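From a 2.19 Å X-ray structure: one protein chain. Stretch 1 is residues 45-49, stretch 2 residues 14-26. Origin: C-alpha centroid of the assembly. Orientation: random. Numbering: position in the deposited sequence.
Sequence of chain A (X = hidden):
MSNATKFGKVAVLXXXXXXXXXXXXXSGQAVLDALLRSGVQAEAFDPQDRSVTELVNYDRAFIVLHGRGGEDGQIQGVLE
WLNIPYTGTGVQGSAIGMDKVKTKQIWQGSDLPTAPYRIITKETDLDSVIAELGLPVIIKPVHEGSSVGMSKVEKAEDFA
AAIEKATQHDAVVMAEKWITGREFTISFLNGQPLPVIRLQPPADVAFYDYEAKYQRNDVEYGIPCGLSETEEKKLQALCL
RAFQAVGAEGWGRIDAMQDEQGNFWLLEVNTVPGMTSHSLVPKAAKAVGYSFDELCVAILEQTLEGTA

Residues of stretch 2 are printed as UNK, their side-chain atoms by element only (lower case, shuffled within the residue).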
# COMPACT_ATOMS: atom_id res chain seq x y z
N PHE A 45 12.16 14.85 -16.32
CA PHE A 45 13.03 14.01 -15.52
C PHE A 45 12.56 12.62 -15.77
O PHE A 45 11.46 12.26 -15.34
CB PHE A 45 12.86 14.35 -14.04
CG PHE A 45 13.92 13.78 -13.15
CD1 PHE A 45 14.08 12.42 -13.01
CD2 PHE A 45 14.71 14.61 -12.41
CE1 PHE A 45 15.05 11.90 -12.19
CE2 PHE A 45 15.68 14.10 -11.58
CZ PHE A 45 15.84 12.74 -11.46
N ASP A 46 13.39 11.84 -16.45
CA ASP A 46 13.06 10.49 -16.78
C ASP A 46 13.84 9.57 -15.89
O ASP A 46 15.04 9.36 -16.14
CB ASP A 46 13.36 10.18 -18.26
CG ASP A 46 12.79 8.85 -18.69
OD1 ASP A 46 12.39 8.03 -17.80
OD2 ASP A 46 12.73 8.60 -19.90
N PRO A 47 13.18 8.95 -14.87
CA PRO A 47 13.94 8.16 -13.89
C PRO A 47 14.52 6.87 -14.42
O PRO A 47 15.32 6.25 -13.71
CB PRO A 47 12.93 7.91 -12.77
CG PRO A 47 11.62 7.97 -13.45
CD PRO A 47 11.75 8.99 -14.54
N GLN A 48 14.15 6.46 -15.62
CA GLN A 48 14.87 5.40 -16.31
C GLN A 48 16.31 5.83 -16.66
O GLN A 48 17.20 5.01 -16.59
CB GLN A 48 14.14 4.95 -17.59
CG GLN A 48 14.71 3.67 -18.22
CD GLN A 48 14.21 3.41 -19.64
OE1 GLN A 48 14.75 3.95 -20.64
NE2 GLN A 48 13.18 2.55 -19.75
N ASP A 49 16.52 7.08 -17.06
CA ASP A 49 17.83 7.56 -17.52
C ASP A 49 18.63 8.32 -16.46
O ASP A 49 19.85 8.26 -16.44
CB ASP A 49 17.68 8.48 -18.75
CG ASP A 49 16.93 7.82 -19.96
OD1 ASP A 49 16.82 6.56 -20.10
OD2 ASP A 49 16.45 8.62 -20.79
N UNK A 14 8.47 11.53 -15.96
CA UNK A 14 7.86 10.96 -17.18
C UNK A 14 8.67 9.79 -17.75
O UNK A 14 9.87 9.68 -17.53
c UNK A 14 7.72 12.06 -18.25
c UNK A 14 8.91 12.38 -19.19
c UNK A 14 8.55 13.43 -20.23
c UNK A 14 10.11 12.87 -18.44
N UNK A 15 8.01 8.93 -18.52
CA UNK A 15 8.64 7.74 -19.12
C UNK A 15 8.69 6.58 -18.14
O UNK A 15 7.71 5.92 -17.89
N UNK A 16 9.86 6.34 -17.57
CA UNK A 16 10.03 5.38 -16.52
C UNK A 16 10.26 4.01 -17.09
O UNK A 16 10.60 3.87 -18.25
N UNK A 17 10.03 3.01 -16.25
CA UNK A 17 10.42 1.62 -16.52
C UNK A 17 9.26 0.67 -16.83
O UNK A 17 9.50 -0.51 -17.05
n UNK A 17 11.87 0.36 -10.55
c UNK A 17 11.39 0.43 -12.93
c UNK A 17 10.45 0.87 -14.03
c UNK A 17 10.79 0.59 -11.54
c UNK A 17 11.23 1.08 -15.34
N UNK A 18 8.02 1.15 -16.83
CA UNK A 18 6.86 0.29 -17.00
C UNK A 18 6.46 -0.03 -18.47
O UNK A 18 6.96 0.54 -19.43
o UNK A 18 5.07 1.91 -16.97
c UNK A 18 5.67 0.88 -16.26
N UNK A 19 5.54 -0.97 -18.60
CA UNK A 19 4.88 -1.27 -19.88
C UNK A 19 4.26 -0.01 -20.53
O UNK A 19 4.22 0.08 -21.76
c UNK A 19 3.79 -2.32 -19.68
N UNK A 20 3.84 0.94 -19.70
CA UNK A 20 3.18 2.17 -20.12
C UNK A 20 4.17 3.36 -20.32
O UNK A 20 3.76 4.50 -20.37
c UNK A 20 1.51 0.23 -18.01
o UNK A 20 0.79 -0.81 -18.00
o UNK A 20 2.59 0.29 -17.36
c UNK A 20 2.12 2.53 -19.08
c UNK A 20 1.06 1.45 -18.85
N UNK A 21 5.46 3.09 -20.44
CA UNK A 21 6.43 4.14 -20.69
C UNK A 21 6.05 5.08 -21.83
O UNK A 21 6.15 6.33 -21.66
c UNK A 21 10.21 3.77 -21.63
n UNK A 21 11.58 5.85 -20.15
c UNK A 21 7.81 3.51 -20.98
n UNK A 21 11.14 4.75 -22.18
c UNK A 21 8.86 4.45 -21.50
n UNK A 21 12.52 6.57 -22.12
c UNK A 21 11.74 5.72 -21.48
N UNK A 22 5.65 4.52 -22.97
CA UNK A 22 5.32 5.35 -24.16
C UNK A 22 4.18 6.32 -23.89
O UNK A 22 4.29 7.50 -24.22
c UNK A 22 5.00 4.49 -25.38
N UNK A 23 3.13 5.84 -23.22
CA UNK A 23 2.03 6.69 -22.81
C UNK A 23 2.54 7.77 -21.85
O UNK A 23 2.14 8.95 -21.96
c UNK A 23 -0.26 6.77 -21.76
c UNK A 23 0.86 5.86 -22.19
c UNK A 23 0.29 4.87 -23.20
N UNK A 24 3.45 7.39 -20.96
CA UNK A 24 4.02 8.32 -19.96
C UNK A 24 4.83 9.43 -20.64
O UNK A 24 4.65 10.61 -20.32
c UNK A 24 4.89 7.57 -18.96
o UNK A 24 5.37 8.41 -17.93
N UNK A 25 5.68 9.07 -21.61
CA UNK A 25 6.37 10.09 -22.45
C UNK A 25 5.35 11.06 -23.07
O UNK A 25 5.58 12.26 -23.06
c UNK A 25 7.18 9.47 -23.59
c UNK A 25 9.36 9.25 -22.38
c UNK A 25 8.81 7.78 -24.32
c UNK A 25 8.27 8.52 -23.13
N UNK A 26 4.21 10.56 -23.54
CA UNK A 26 3.21 11.43 -24.15
C UNK A 26 2.59 12.34 -23.07
O UNK A 26 2.60 13.55 -23.21
o UNK A 26 0.25 10.69 -26.24
c UNK A 26 1.12 11.33 -25.59
o UNK A 26 1.09 12.54 -25.46
c UNK A 26 2.21 10.56 -24.92

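Position 14 carries four side-chain carbons, forked at the second, and its backbone N donates a hydrogen bond to Phe 45 O at 3.1 Å. A fork one carbon beyond CB means leucine, an apolar filler suited to this buried place: Leu 14. Leu 14 CD2 lies 4.2 Å from Asp 46 CB.

Position 15 has no side-chain atoms, so it is glycine. Its phi of 83° favours that residue, and an ideal CB would lie 2.7 Å from Asp 46 OD2, a clash.

Position 16 is also bare, again glycine with positive phi (86°). Here a CB would point away from stretch 1, so the backbone conformation is the better argument. Gly 16 N donates to Asp 46 OD1 at 3.1 Å.

Position 17 has four carbons in a row ending in nitrogen, a lysine. Its end leads away from stretch 1; the chain approaches chiefly through its backbone, with Lys 17 CA 4.3 Å from Gln 48 NE2.

Position 18, one carbon and one oxygen, is serine; it touches nothing on stretch 1. Ser 18 opens a type I turn, and its OG accepts a hydrogen bond from the backbone N of position 20 at 3.1 Å. Position 19, a single carbon, is Ala 19, small and exposed. Position 20 has three carbons, the third bearing two oxygens: Glu 20, at the N-cap position and out of reach of stretch 1.

Position 21 shows three carbons, a nitrogen, then a carbon with two more nitrogens, the guanidinium of arginine. Extended through chi3, Arg 21 reaches Asp 46: NH1 and NH2 each donate to OD2 at 3.0 Å, and Gln 48 OE1 lies over one face of the group.

Position 22, one carbon, is Ala 22; position 23, one carbon carrying two more, is Val 23, both exposed and far from stretch 1. Position 24, one carbon and one oxygen, is Ser 24, whose OG accepts from Gly 15 N at 2.8 Å. Position 25, four carbons forked at the second, is Leu 25, with CD2 4.2 Å from Asp 46 OD2. Position 26, two carbons with two oxygens on the second, is Asp 26, out of reach.

The contact centres on Asp 46. Its carboxylate receives a backbone NH from the glycine loop and a salt bridge from the helix, thereby joining both to stretch 1, while Arg 21 NH1 also donates to Gly 16 O at 2.9 Å.

Stretch 2, residues 14-26: LGGKSAERAVSLD
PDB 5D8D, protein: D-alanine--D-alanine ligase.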